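PDB 3LKV: ABC transporter substrate-binding protein, which probably serves as the substrate-binding component of an ABC transporter, and holds a phenylalanine molecule in the cleft between its two lobes in this crystal. Local coordinates for residues Y147-A152 with E174-K179; S156-L161 with Y198-N203; K10-Q15 with E68-L73. One frame throughout, in Å; residues are numbered along the deposited sequence.

Interaction 1: residues Y147-A152 with E174-K179; sequences YNPGEA and EATALK
This is a parallel strand pair at the point where it frays into turns, at the ends of strands 142-147 and 171-176 in the mixed sheet that also holds strand 196-199. Helix 152-167 connects the two strands, so the contact closes a beta-alpha-beta crossover, and 171-176 is an outermost strand of that sheet within the chain. Y147 brackets T176 in the parallel manner. Its N donates to A175 O (3.2 Å), nearly along the carbonyl axis, and its O accepts from A177 N (2.9 Å), which approaches from above the carbonyl plane. The side chains of Y147 and T176 leave the same face of the sheet and run side by side. The Y147 ring stands with CG between the backbone N and the carbonyl carbon (chi1 75°), the crowded position, and T176 CG2 lies over one ring face, offset toward the rim. This is a CH-pi contact, 4.0 Å from T176 CG2 to the ring centroid. E174 OE1 comes to the ring edge near its plane, with the carboxylate turned 59° from the ring, while E174 OE2 is salt-bridged to K162. Beyond the strands, P149 CD packs on T176 CB (3.8 Å), and L178 CD2 reaches P149 CD at a right angle (4.0 Å). N148 begins a type I turn, its O accepting from E151 N. Its side-chain OD1 also takes G150 N (2.8 Å), an Asx turn. The pair thus passes from ladder bonding to turn bonding without a gap: backbone bonds fix the register, the exposed P149, T176 and L178 cluster at the surface, the Y147 ring also packs on A154 and M158 of helix 152-167, and N148 OD1 serves the turn while ND2 reaches T204 OG1 at the start of helix 203-207.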
ATOM      1  N   TYR A 147      -3.534 -32.611  -2.597  1.00 25.03           N
ATOM      2  CA  TYR A 147      -3.715 -31.651  -3.667  1.00 26.64           C
ATOM      3  C   TYR A 147      -5.180 -31.431  -3.957  1.00 25.54           C
ATOM      4  O   TYR A 147      -6.040 -32.163  -3.489  1.00 24.89           O
ATOM      5  CB  TYR A 147      -2.986 -32.122  -4.921  1.00 26.26           C
ATOM      6  CG  TYR A 147      -3.665 -33.222  -5.638  1.00 30.47           C
ATOM      7  CD1 TYR A 147      -4.544 -32.956  -6.686  1.00 35.25           C
ATOM      8  CD2 TYR A 147      -3.421 -34.541  -5.322  1.00 32.04           C
ATOM      9  CE1 TYR A 147      -5.158 -33.990  -7.380  1.00 33.89           C
ATOM     10  CE2 TYR A 147      -4.043 -35.573  -6.004  1.00 31.68           C
ATOM     11  CZ  TYR A 147      -4.905 -35.295  -7.019  1.00 36.70           C
ATOM     12  OH  TYR A 147      -5.506 -36.317  -7.702  1.00 36.86           O
ATOM     13  N   ASN A 148      -5.439 -30.365  -4.689  1.00 26.47           N
ATOM     14  CA  ASN A 148      -6.799 -29.947  -5.040  1.00 26.04           C
ATOM     15  C   ASN A 148      -7.022 -30.208  -6.525  1.00 25.82           C
ATOM     16  O   ASN A 148      -6.420 -29.564  -7.374  1.00 24.50           O
ATOM     17  CB  ASN A 148      -7.053 -28.468  -4.716  1.00 25.86           C
ATOM     18  CG  ASN A 148      -8.511 -28.030  -5.022  1.00 26.09           C
ATOM     19  OD1 ASN A 148      -9.270 -28.729  -5.706  1.00 24.38           O
ATOM     20  ND2 ASN A 148      -8.903 -26.918  -4.452  1.00 26.04           N
ATOM     21  N   PRO A 149      -7.890 -31.184  -6.838  1.00 25.79           N
ATOM     22  CA  PRO A 149      -8.064 -31.567  -8.214  1.00 25.82           C
ATOM     23  C   PRO A 149      -8.799 -30.502  -9.010  1.00 25.11           C
ATOM     24  O   PRO A 149      -8.736 -30.563 -10.209  1.00 26.55           O
ATOM     25  CB  PRO A 149      -8.864 -32.868  -8.136  1.00 26.35           C
ATOM     26  CG  PRO A 149      -9.618 -32.776  -6.898  1.00 25.52           C
ATOM     27  CD  PRO A 149      -8.724 -31.992  -5.937  1.00 26.94           C
ATOM     28  N   GLY A 150      -9.394 -29.507  -8.360  1.00 24.91           N
ATOM     29  CA  GLY A 150      -9.954 -28.315  -9.038  1.00 25.20           C
ATOM     30  C   GLY A 150      -8.904 -27.320  -9.511  1.00 25.64           C
ATOM     31  O   GLY A 150      -9.232 -26.402 -10.226  1.00 24.95           O
ATOM     32  N   GLU A 151      -7.630 -27.501  -9.140  1.00 25.31           N
ATOM     33  CA  GLU A 151      -6.582 -26.607  -9.593  1.00 25.12           C
ATOM     34  C   GLU A 151      -5.725 -27.234 -10.691  1.00 24.43           C
ATOM     35  O   GLU A 151      -4.941 -28.154 -10.436  1.00 24.30           O
ATOM     36  CB  GLU A 151      -5.675 -26.239  -8.427  1.00 25.79           C
ATOM     37  CG  GLU A 151      -6.267 -25.290  -7.389  1.00 26.79           C
ATOM     38  CD  GLU A 151      -5.204 -24.831  -6.340  1.00 28.24           C
ATOM     39  OE1 GLU A 151      -4.027 -24.487  -6.671  1.00 25.53           O
ATOM     40  OE2 GLU A 151      -5.596 -24.778  -5.166  1.00 33.19           O
ATOM     41  N   ALA A 152      -5.788 -26.674 -11.893  1.00 23.63           N
ATOM     42  CA  ALA A 152      -5.082 -27.279 -13.023  1.00 23.49           C
ATOM     43  C   ALA A 152      -3.585 -27.334 -12.733  1.00 23.26           C
ATOM     44  O   ALA A 152      -2.875 -28.225 -13.211  1.00 22.39           O
ATOM     45  CB  ALA A 152      -5.381 -26.536 -14.385  1.00 21.44           C
ATOM     46  N   GLU A 174      -1.766 -40.570  -1.866  1.00 27.39           N
ATOM     47  CA  GLU A 174      -2.459 -39.346  -2.262  1.00 28.04           C
ATOM     48  C   GLU A 174      -3.763 -39.099  -1.543  1.00 27.07           C
ATOM     49  O   GLU A 174      -4.509 -40.034  -1.294  1.00 28.03           O
ATOM     50  CB  GLU A 174      -2.839 -39.428  -3.732  1.00 29.20           C
ATOM     51  CG  GLU A 174      -1.752 -39.936  -4.659  1.00 34.44           C
ATOM     52  CD  GLU A 174      -2.199 -40.047  -6.140  1.00 39.14           C
ATOM     53  OE1 GLU A 174      -3.261 -39.479  -6.556  1.00 41.16           O
ATOM     54  OE2 GLU A 174      -1.431 -40.713  -6.878  1.00 43.92           O
ATOM     55  N   ALA A 175      -4.077 -37.843  -1.267  1.00 25.80           N
ATOM     56  CA  ALA A 175      -5.402 -37.492  -0.816  1.00 25.40           C
ATOM     57  C   ALA A 175      -5.781 -36.128  -1.397  1.00 25.59           C
ATOM     58  O   ALA A 175      -4.914 -35.270  -1.602  1.00 27.52           O
ATOM     59  CB  ALA A 175      -5.448 -37.477   0.647  1.00 24.80           C
ATOM     60  N   THR A 176      -7.059 -35.912  -1.667  1.00 24.61           N
ATOM     61  CA  THR A 176      -7.457 -34.636  -2.207  1.00 24.72           C
ATOM     62  C   THR A 176      -8.092 -33.791  -1.145  1.00 24.42           C
ATOM     63  O   THR A 176      -8.596 -34.304  -0.174  1.00 23.10           O
ATOM     64  CB  THR A 176      -8.389 -34.759  -3.420  1.00 23.80           C
ATOM     65  OG1 THR A 176      -9.535 -35.519  -3.070  1.00 21.54           O
ATOM     66  CG2 THR A 176      -7.631 -35.412  -4.553  1.00 25.26           C
ATOM     67  N   ALA A 177      -8.018 -32.480  -1.352  1.00 23.71           N
ATOM     68  CA  ALA A 177      -8.632 -31.498  -0.491  1.00 23.91           C
ATOM     69  C   ALA A 177      -9.272 -30.479  -1.415  1.00 23.50           C
ATOM     70  O   ALA A 177      -8.589 -29.855  -2.210  1.00 22.45           O
ATOM     71  CB  ALA A 177      -7.553 -30.837   0.387  1.00 23.61           C
ATOM     72  N   LEU A 178     -10.584 -30.346  -1.342  1.00 24.63           N
ATOM     73  CA  LEU A 178     -11.310 -29.458  -2.233  1.00 26.52           C
ATOM     74  C   LEU A 178     -11.256 -27.996  -1.802  1.00 27.20           C
ATOM     75  O   LEU A 178     -11.568 -27.110  -2.576  1.00 29.39           O
ATOM     76  CB  LEU A 178     -12.787 -29.892  -2.322  1.00 27.04           C
ATOM     77  CG  LEU A 178     -12.974 -31.369  -2.761  1.00 30.01           C
ATOM     78  CD1 LEU A 178     -14.468 -31.729  -2.811  1.00 27.36           C
ATOM     79  CD2 LEU A 178     -12.281 -31.634  -4.123  1.00 27.90           C
ATOM     80  N   LYS A 179     -10.950 -27.748  -0.549  1.00 27.52           N
ATOM     81  CA  LYS A 179     -10.814 -26.402  -0.066  1.00 27.86           C
ATOM     82  C   LYS A 179      -9.846 -26.449   1.101  1.00 27.18           C
ATOM     83  O   LYS A 179      -9.538 -27.533   1.619  1.00 25.08           O
ATOM     84  CB  LYS A 179     -12.173 -25.844   0.348  1.00 28.73           C
ATOM     85  CG  LYS A 179     -12.866 -26.704   1.300  1.00 32.28           C
ATOM     86  CD  LYS A 179     -14.304 -26.220   1.523  1.00 38.75           C
ATOM     87  CE  LYS A 179     -14.924 -27.012   2.694  1.00 42.10           C
ATOM     88  NZ  LYS A 179     -14.816 -28.509   2.488  1.00 43.98           N
TER

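Interaction 2: residues S156-L161 with Y198-N203; sequences SLMELL and YALIDN. With PHE (phenylalanine), chain B.
One isoleucine is gripped from two directions: I201, at the centre of an inverse gamma turn, touches helix 152-167 through its CB and the bound phenylalanine through its branches. L157, with CG anti to the carbonyl carbon, sends CD1 against I201 CB (3.7 Å) and closer still against the backbone, 3.2 Å from L157 CD1 to I201 O. That carbonyl is also bonded by N153, so a methyl and an amide share its surroundings. On the ligand side I201 CG2 lies 3.0 Å from the ligand N, a tight approach, and I201 CD1 meets the ligand ring at CZ. Just past the end of the strand, L200 stands in the crowded chi1 position (52°), which brings its CD2 against both L157 CB (4.0 Å from L200 CD2) and the selenium of selenomethionine M158, whose chain is bent at chi2 and chi3. L161 and Y198 slide past each other in opposite directions; L161 CD2 touches Y198 CD2 obliquely (3.6 Å), and Y198 OH is bonded to H129. All the touching residues are buried. Past the turn, D202 is the N-cap of helix 203-207, its OD1 accepting from V205 N. N203 then points into the pocket, its ND2 donating to the ligand carboxylate oxygen OXT (2.9 Å, 158°), while its OD1 is bonded to H19. A helix packed on one face of a mostly parallel sheet, with the loop at the C-terminal end of an inner strand presenting its residues to the ligand, is characteristic of the periplasmic binding-protein fold.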
ATOM      1  N   SER A 156      -1.453 -30.784 -13.189  1.00 25.42           N
ATOM      2  CA  SER A 156      -0.213 -30.879 -13.977  1.00 24.95           C
ATOM      3  C   SER A 156       0.948 -31.373 -13.105  1.00 24.77           C
ATOM      4  O   SER A 156       1.727 -32.216 -13.527  1.00 25.07           O
ATOM      5  CB  SER A 156       0.144 -29.522 -14.587  1.00 25.39           C
ATOM      6  OG  SER A 156      -0.903 -29.044 -15.400  1.00 26.96           O
ATOM      7  N   LEU A 157       1.082 -30.847 -11.890  1.00 23.35           N
ATOM      8  CA  LEU A 157       2.146 -31.293 -11.031  1.00 23.33           C
ATOM      9  C   LEU A 157       2.026 -32.780 -10.634  1.00 23.66           C
ATOM     10  O   LEU A 157       3.041 -33.479 -10.596  1.00 22.46           O
ATOM     11  CB  LEU A 157       2.291 -30.420  -9.784  1.00 22.82           C
ATOM     12  CG  LEU A 157       2.738 -28.959 -10.014  1.00 23.01           C
ATOM     13  CD1 LEU A 157       2.347 -28.116  -8.789  1.00 21.46           C
ATOM     14  CD2 LEU A 157       4.230 -28.837 -10.311  1.00 21.96           C
HETATM   15  N   MSE A 158       0.821 -33.260 -10.352  1.00 25.05           N
HETATM   16  CA  MSE A 158       0.617 -34.682 -10.036  1.00 26.69           C
HETATM   17  C   MSE A 158       1.054 -35.582 -11.217  1.00 28.25           C
HETATM   18  O   MSE A 158       1.575 -36.670 -10.992  1.00 27.75           O
HETATM   19  CB  MSE A 158      -0.838 -34.984  -9.635  1.00 26.41           C
HETATM   20  CG  MSE A 158      -1.231 -34.340  -8.315  1.00 28.56           C
HETATM   21 SE   MSE A 158      -0.090 -35.068  -6.850  0.75 34.18          SE
HETATM   22  CE  MSE A 158      -0.576 -36.965  -7.173  1.00 24.97           C
ATOM     23  N   GLU A 159       0.869 -35.145 -12.466  1.00 29.34           N
ATOM     24  CA  GLU A 159       1.313 -35.981 -13.569  1.00 30.59           C
ATOM     25  C   GLU A 159       2.831 -36.068 -13.529  1.00 30.71           C
ATOM     26  O   GLU A 159       3.390 -37.108 -13.799  1.00 30.88           O
ATOM     27  CB  GLU A 159       0.888 -35.423 -14.908  1.00 31.51           C
ATOM     28  CG  GLU A 159      -0.523 -35.822 -15.324  1.00 34.39           C
ATOM     29  CD  GLU A 159      -0.982 -35.117 -16.610  0.30 33.67           C
ATOM     30  OE1 GLU A 159      -0.114 -34.813 -17.456  0.30 32.51           O
ATOM     31  OE2 GLU A 159      -2.205 -34.862 -16.760  0.30 33.04           O
ATOM     32  N   LEU A 160       3.507 -34.977 -13.191  1.00 30.33           N
ATOM     33  CA  LEU A 160       4.962 -35.017 -13.114  1.00 30.35           C
ATOM     34  C   LEU A 160       5.424 -35.829 -11.903  1.00 31.01           C
ATOM     35  O   LEU A 160       6.432 -36.543 -11.965  1.00 31.52           O
ATOM     36  CB  LEU A 160       5.567 -33.624 -13.043  1.00 29.39           C
ATOM     37  CG  LEU A 160       5.496 -32.811 -14.346  1.00 29.06           C
ATOM     38  CD1 LEU A 160       5.845 -31.344 -14.018  1.00 25.81           C
ATOM     39  CD2 LEU A 160       6.434 -33.355 -15.475  1.00 24.19           C
ATOM     40  N   LEU A 161       4.721 -35.687 -10.785  1.00 30.91           N
ATOM     41  CA  LEU A 161       5.113 -36.394  -9.592  1.00 30.80           C
ATOM     42  C   LEU A 161       4.934 -37.928  -9.810  1.00 31.98           C
ATOM     43  O   LEU A 161       5.826 -38.698  -9.430  1.00 31.66           O
ATOM     44  CB  LEU A 161       4.337 -35.880  -8.395  1.00 29.91           C
ATOM     45  CG  LEU A 161       4.669 -36.490  -7.042  1.00 29.21           C
ATOM     46  CD1 LEU A 161       6.139 -36.347  -6.677  1.00 27.46           C
ATOM     47  CD2 LEU A 161       3.769 -35.854  -5.972  1.00 27.94           C
ATOM     48  N   TYR A 198       5.090 -34.295   0.492  1.00 22.56           N
ATOM     49  CA  TYR A 198       5.505 -33.339  -0.493  1.00 23.12           C
ATOM     50  C   TYR A 198       4.451 -32.261  -0.548  1.00 23.18           C
ATOM     51  O   TYR A 198       3.341 -32.483  -0.998  1.00 22.33           O
ATOM     52  CB  TYR A 198       5.639 -34.013  -1.862  1.00 23.85           C
ATOM     53  CG  TYR A 198       6.028 -33.083  -3.019  1.00 25.80           C
ATOM     54  CD1 TYR A 198       7.119 -32.256  -2.924  1.00 24.50           C
ATOM     55  CD2 TYR A 198       5.321 -33.081  -4.211  1.00 26.40           C
ATOM     56  CE1 TYR A 198       7.508 -31.454  -3.965  1.00 27.25           C
ATOM     57  CE2 TYR A 198       5.713 -32.262  -5.293  1.00 27.89           C
ATOM     58  CZ  TYR A 198       6.806 -31.449  -5.162  1.00 26.16           C
ATOM     59  OH  TYR A 198       7.191 -30.610  -6.178  1.00 25.97           O
ATOM     60  N   ALA A 199       4.802 -31.077  -0.071  1.00 22.93           N
ATOM     61  CA  ALA A 199       3.872 -29.964  -0.077  1.00 22.81           C
ATOM     62  C   ALA A 199       4.075 -29.267  -1.441  1.00 22.94           C
ATOM     63  O   ALA A 199       5.067 -28.588  -1.657  1.00 22.90           O
ATOM     64  CB  ALA A 199       4.159 -29.000   1.113  1.00 22.20           C
ATOM     65  N   LEU A 200       3.167 -29.479  -2.370  1.00 23.13           N
ATOM     66  CA  LEU A 200       3.387 -28.953  -3.696  1.00 24.02           C
ATOM     67  C   LEU A 200       2.873 -27.519  -3.904  1.00 24.00           C
ATOM     68  O   LEU A 200       2.286 -26.884  -3.011  1.00 22.54           O
ATOM     69  CB  LEU A 200       2.872 -29.922  -4.770  1.00 25.24           C
ATOM     70  CG  LEU A 200       1.489 -30.467  -4.744  1.00 25.87           C
ATOM     71  CD1 LEU A 200       0.639 -29.343  -4.603  1.00 24.94           C
ATOM     72  CD2 LEU A 200       1.176 -31.220  -6.022  1.00 28.31           C
ATOM     73  N   ILE A 201       3.172 -27.026  -5.101  1.00 24.05           N
ATOM     74  CA  ILE A 201       2.724 -25.723  -5.592  1.00 23.03           C
ATOM     75  C   ILE A 201       1.237 -25.797  -5.926  1.00 23.24           C
ATOM     76  O   ILE A 201       0.808 -25.934  -7.104  1.00 22.78           O
ATOM     77  CB  ILE A 201       3.600 -25.274  -6.773  1.00 22.64           C
ATOM     78  CG1 ILE A 201       5.050 -25.186  -6.311  1.00 21.34           C
ATOM     79  CG2 ILE A 201       3.133 -23.892  -7.417  1.00 19.81           C
ATOM     80  CD1 ILE A 201       5.307 -24.225  -5.106  1.00 22.11           C
ATOM     81  N   ASP A 202       0.466 -25.683  -4.859  1.00 22.41           N
ATOM     82  CA  ASP A 202      -0.980 -25.712  -4.925  1.00 24.16           C
ATOM     83  C   ASP A 202      -1.452 -24.635  -3.958  1.00 23.81           C
ATOM     84  O   ASP A 202      -0.996 -24.603  -2.830  1.00 22.33           O
ATOM     85  CB  ASP A 202      -1.420 -27.106  -4.470  1.00 24.31           C
ATOM     86  CG  ASP A 202      -2.910 -27.259  -4.221  1.00 30.03           C
ATOM     87  OD1 ASP A 202      -3.509 -26.446  -3.451  1.00 34.15           O
ATOM     88  OD2 ASP A 202      -3.480 -28.276  -4.773  1.00 34.95           O
ATOM     89  N   ASN A 203      -2.388 -23.795  -4.395  1.00 22.63           N
ATOM     90  CA  ASN A 203      -2.899 -22.682  -3.587  1.00 22.56           C
ATOM     91  C   ASN A 203      -3.700 -23.079  -2.349  1.00 22.31           C
ATOM     92  O   ASN A 203      -3.654 -22.413  -1.329  1.00 21.56           O
ATOM     93  CB  ASN A 203      -3.757 -21.769  -4.491  1.00 22.76           C
ATOM     94  CG  ASN A 203      -2.934 -21.164  -5.622  1.00 22.36           C
ATOM     95  OD1 ASN A 203      -2.049 -20.314  -5.361  1.00 23.07           O
ATOM     96  ND2 ASN A 203      -3.171 -21.618  -6.863  1.00 20.26           N
TER
HETATM   97  N   PHE B 601       1.950 -21.865  -9.357  1.00 25.13           N
HETATM   98  CA  PHE B 601       0.650 -21.793  -8.578  1.00 25.84           C
HETATM   99  C   PHE B 601      -0.528 -21.699  -9.586  1.00 26.17           C
HETATM  100  O   PHE B 601      -0.300 -22.065 -10.776  1.00 26.52           O
HETATM  101  CB  PHE B 601       0.654 -20.648  -7.554  1.00 24.95           C
HETATM  102  CG  PHE B 601       1.472 -20.961  -6.303  1.00 29.64           C
HETATM  103  CD1 PHE B 601       0.993 -21.879  -5.350  1.00 31.16           C
HETATM  104  CD2 PHE B 601       2.701 -20.377  -6.088  1.00 29.40           C
HETATM  105  CE1 PHE B 601       1.723 -22.192  -4.249  1.00 34.33           C
HETATM  106  CE2 PHE B 601       3.435 -20.677  -4.981  1.00 29.61           C
HETATM  107  CZ  PHE B 601       2.976 -21.585  -4.050  1.00 31.20           C
HETATM  108  OXT PHE B 601      -1.680 -21.321  -9.277  1.00 26.45           O

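Interaction 3: residues K10-Q15 with E68-L73; sequences KVAVSQ and ENPDVL
The flat groups of this contact are carboxylates and peptides rather than aromatic rings. The D71 carboxylate offers OD2, through its anti lone pair, to K10 N (2.7 Å), while the K10 carbonyl is met by D71 N in its plane (2.8 Å) and by V72 N nearly along its axis (3.2 Å). K10 O is therefore gripped by two donors, and D71 clasps both ends of the K10 backbone, its own N at the oxygen and its carboxylate at the nitrogen. From there the chains run as parallel strands, 10-15 beside 72-76, with A12 N donating almost straight to V72 O (3.0 Å, 167°). V11 and V72 point to one face of the sheet, which packs on helix 243-258, while A12 and L73 point to the other, where F65 of helix 55-66 lies. On that second face A12 CB touches P70 CB and L73 CD2, each 4.0 Å away. The K10 side chain leaves with CG anti to the backbone N, passes P70 with its CG, and bends at chi4 (90°). Its CE lies 3.1 Å from E68 O, and its NZ forms a long salt bridge to E68 OE1 (3.8 Å), the two side chains crossing at about a right angle. The main partners of NZ are E45 and D47, which bind a zinc ion, and E45 of the second subunit packs against both K10 and E68. Chemically, the lysine sits in a cluster of carboxylates that would tend to stabilise its charge, an effect partly offset by the nearby zinc ion. It is thus probably a second-shell charge beside the zinc site, while D71 secures the start of the strand pairing.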
ATOM      1  N   LYS A  10      -3.372   1.810 -16.336  1.00 25.55           N
ATOM      2  CA  LYS A  10      -4.272   1.118 -15.427  1.00 26.05           C
ATOM      3  C   LYS A  10      -4.020  -0.377 -15.489  1.00 23.79           C
ATOM      4  O   LYS A  10      -4.219  -1.001 -16.502  1.00 22.45           O
ATOM      5  CB  LYS A  10      -5.715   1.436 -15.767  1.00 26.90           C
ATOM      6  CG  LYS A  10      -6.758   0.927 -14.733  1.00 31.87           C
ATOM      7  CD  LYS A  10      -8.144   1.711 -14.906  1.00 38.14           C
ATOM      8  CE  LYS A  10      -9.411   0.884 -14.494  1.00 41.75           C
ATOM      9  NZ  LYS A  10      -9.863   0.992 -13.054  1.00 42.08           N
ATOM     10  N   VAL A  11      -3.532  -0.907 -14.385  1.00 22.07           N
ATOM     11  CA  VAL A  11      -3.155  -2.302 -14.245  1.00 20.50           C
ATOM     12  C   VAL A  11      -4.040  -2.895 -13.145  1.00 21.11           C
ATOM     13  O   VAL A  11      -4.038  -2.394 -12.017  1.00 20.59           O
ATOM     14  CB  VAL A  11      -1.678  -2.414 -13.912  1.00 19.47           C
ATOM     15  CG1 VAL A  11      -1.263  -3.885 -13.663  1.00 16.90           C
ATOM     16  CG2 VAL A  11      -0.848  -1.769 -15.092  1.00 16.77           C
ATOM     17  N   ALA A  12      -4.760  -3.971 -13.483  1.00 20.03           N
ATOM     18  CA  ALA A  12      -5.680  -4.606 -12.566  1.00 20.21           C
ATOM     19  C   ALA A  12      -5.203  -6.029 -12.294  1.00 19.17           C
ATOM     20  O   ALA A  12      -5.016  -6.799 -13.231  1.00 19.42           O
ATOM     21  CB  ALA A  12      -7.112  -4.608 -13.175  1.00 19.14           C
ATOM     22  N   VAL A  13      -5.027  -6.333 -11.019  1.00 18.64           N
ATOM     23  CA  VAL A  13      -4.382  -7.520 -10.557  1.00 18.78           C
ATOM     24  C   VAL A  13      -5.359  -8.387  -9.800  1.00 19.25           C
ATOM     25  O   VAL A  13      -5.951  -7.943  -8.814  1.00 19.65           O
ATOM     26  CB  VAL A  13      -3.221  -7.208  -9.608  1.00 20.04           C
ATOM     27  CG1 VAL A  13      -2.540  -8.515  -9.200  1.00 18.24           C
ATOM     28  CG2 VAL A  13      -2.214  -6.226 -10.246  1.00 19.14           C
ATOM     29  N   SER A  14      -5.555  -9.606 -10.278  1.00 18.94           N
ATOM     30  CA  SER A  14      -6.395 -10.567  -9.633  1.00 19.38           C
ATOM     31  C   SER A  14      -5.577 -11.753  -9.126  1.00 20.98           C
ATOM     32  O   SER A  14      -4.805 -12.351  -9.873  1.00 19.89           O
ATOM     33  CB  SER A  14      -7.370 -11.071 -10.662  1.00 19.77           C
ATOM     34  OG  SER A  14      -8.283 -12.019 -10.110  1.00 23.50           O
ATOM     35  N   GLN A  15      -5.826 -12.150  -7.882  1.00 20.63           N
ATOM     36  CA  GLN A  15      -5.001 -13.129  -7.165  1.00 20.39           C
ATOM     37  C   GLN A  15      -5.953 -14.082  -6.494  1.00 20.30           C
ATOM     38  O   GLN A  15      -6.912 -13.634  -5.841  1.00 20.92           O
ATOM     39  CB  GLN A  15      -4.194 -12.369  -6.113  1.00 20.70           C
ATOM     40  CG  GLN A  15      -3.174 -13.138  -5.472  1.00 23.06           C
ATOM     41  CD  GLN A  15      -2.345 -12.301  -4.493  1.00 24.24           C
ATOM     42  OE1 GLN A  15      -1.851 -11.258  -4.850  1.00 24.56           O
ATOM     43  NE2 GLN A  15      -2.173 -12.795  -3.288  1.00 21.46           N
ATOM     44  N   GLU A  68     -14.123  -2.319 -16.235  1.00 27.77           N
ATOM     45  CA  GLU A  68     -13.450  -1.069 -15.911  1.00 29.04           C
ATOM     46  C   GLU A  68     -12.342  -0.728 -16.947  1.00 29.68           C
ATOM     47  O   GLU A  68     -11.527   0.165 -16.711  1.00 30.40           O
ATOM     48  CB  GLU A  68     -12.824  -1.197 -14.506  1.00 29.68           C
ATOM     49  CG  GLU A  68     -13.831  -1.301 -13.378  1.00 33.71           C
ATOM     50  CD  GLU A  68     -13.212  -1.702 -12.016  1.00 42.07           C
ATOM     51  OE1 GLU A  68     -11.964  -1.933 -11.885  1.00 50.13           O
ATOM     52  OE2 GLU A  68     -14.002  -1.796 -11.057  1.00 46.04           O
ATOM     53  N   ASN A  69     -12.294  -1.438 -18.067  1.00 28.83           N
ATOM     54  CA  ASN A  69     -11.318  -1.139 -19.109  1.00 29.81           C
ATOM     55  C   ASN A  69      -9.872  -0.801 -18.644  1.00 27.37           C
ATOM     56  O   ASN A  69      -9.374   0.292 -18.824  1.00 27.57           O
ATOM     57  CB  ASN A  69     -11.901  -0.053 -19.989  1.00 31.00           C
ATOM     58  CG  ASN A  69     -13.361  -0.374 -20.371  1.00 36.02           C
ATOM     59  OD1 ASN A  69     -13.654  -1.447 -20.908  1.00 39.62           O
ATOM     60  ND2 ASN A  69     -14.282   0.514 -20.004  1.00 39.31           N
ATOM     61  N   PRO A  70      -9.212  -1.744 -17.993  1.00 24.02           N
ATOM     62  CA  PRO A  70      -7.822  -1.491 -17.642  1.00 22.98           C
ATOM     63  C   PRO A  70      -6.955  -1.674 -18.881  1.00 21.76           C
ATOM     64  O   PRO A  70      -7.387  -2.315 -19.820  1.00 21.83           O
ATOM     65  CB  PRO A  70      -7.517  -2.575 -16.622  1.00 21.90           C
ATOM     66  CG  PRO A  70      -8.391  -3.749 -17.100  1.00 21.82           C
ATOM     67  CD  PRO A  70      -9.646  -3.093 -17.639  1.00 24.38           C
ATOM     68  N   ASP A  71      -5.741  -1.152 -18.861  1.00 21.31           N
ATOM     69  CA  ASP A  71      -4.789  -1.328 -19.973  1.00 20.80           C
ATOM     70  C   ASP A  71      -4.246  -2.752 -19.950  1.00 20.98           C
ATOM     71  O   ASP A  71      -3.986  -3.364 -21.009  1.00 20.85           O
ATOM     72  CB  ASP A  71      -3.658  -0.313 -19.864  1.00 21.01           C
ATOM     73  CG  ASP A  71      -4.158   1.152 -19.926  1.00 25.14           C
ATOM     74  OD1 ASP A  71      -4.642   1.543 -20.996  1.00 29.39           O
ATOM     75  OD2 ASP A  71      -4.103   1.937 -18.931  1.00 28.62           O
ATOM     76  N   VAL A  72      -4.021  -3.295 -18.756  1.00 19.11           N
ATOM     77  CA  VAL A  72      -3.460  -4.629 -18.652  1.00 18.84           C
ATOM     78  C   VAL A  72      -4.053  -5.335 -17.452  1.00 18.70           C
ATOM     79  O   VAL A  72      -4.222  -4.726 -16.376  1.00 19.72           O
ATOM     80  CB  VAL A  72      -1.874  -4.634 -18.507  1.00 19.10           C
ATOM     81  CG1 VAL A  72      -1.364  -6.059 -18.443  1.00 14.43           C
ATOM     82  CG2 VAL A  72      -1.223  -3.904 -19.685  1.00 18.36           C
ATOM     83  N   LEU A  73      -4.392  -6.598 -17.654  1.00 19.23           N
ATOM     84  CA  LEU A  73      -4.899  -7.438 -16.574  1.00 19.44           C
ATOM     85  C   LEU A  73      -3.790  -8.400 -16.170  1.00 18.24           C
ATOM     86  O   LEU A  73      -3.090  -8.910 -17.042  1.00 19.06           O
ATOM     87  CB  LEU A  73      -6.118  -8.215 -17.016  1.00 18.58           C
ATOM     88  CG  LEU A  73      -7.385  -7.435 -17.306  1.00 20.89           C
ATOM     89  CD1 LEU A  73      -8.228  -8.232 -18.348  1.00 16.29           C
ATOM     90  CD2 LEU A  73      -8.165  -7.225 -16.005  1.00 18.63           C
TER

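Overall arrangement
Interactions 1 and 2 belong to one lobe and interaction 3 to the other. The first two have centres 10 Å apart and meet directly: D202 OD2 is 2.9 Å from N148 N and E151 OE1 is 2.9 Å from N203 N, probable hydrogen bonds, while M158 packs on E174. Their segments alternate along the chain and both reach the same mixed sheet. Interaction 2 contributes I201, D202 and N203 to the phenylalanine pocket; the N148 side chain of interaction 1 is about 10 Å from the ligand, a second shell behind the cleft. Interaction 3 is a separate strand pairing beside a zinc site, with its centre 29 Å from those of the other two and its nearest atoms about 7 Å from interaction 2.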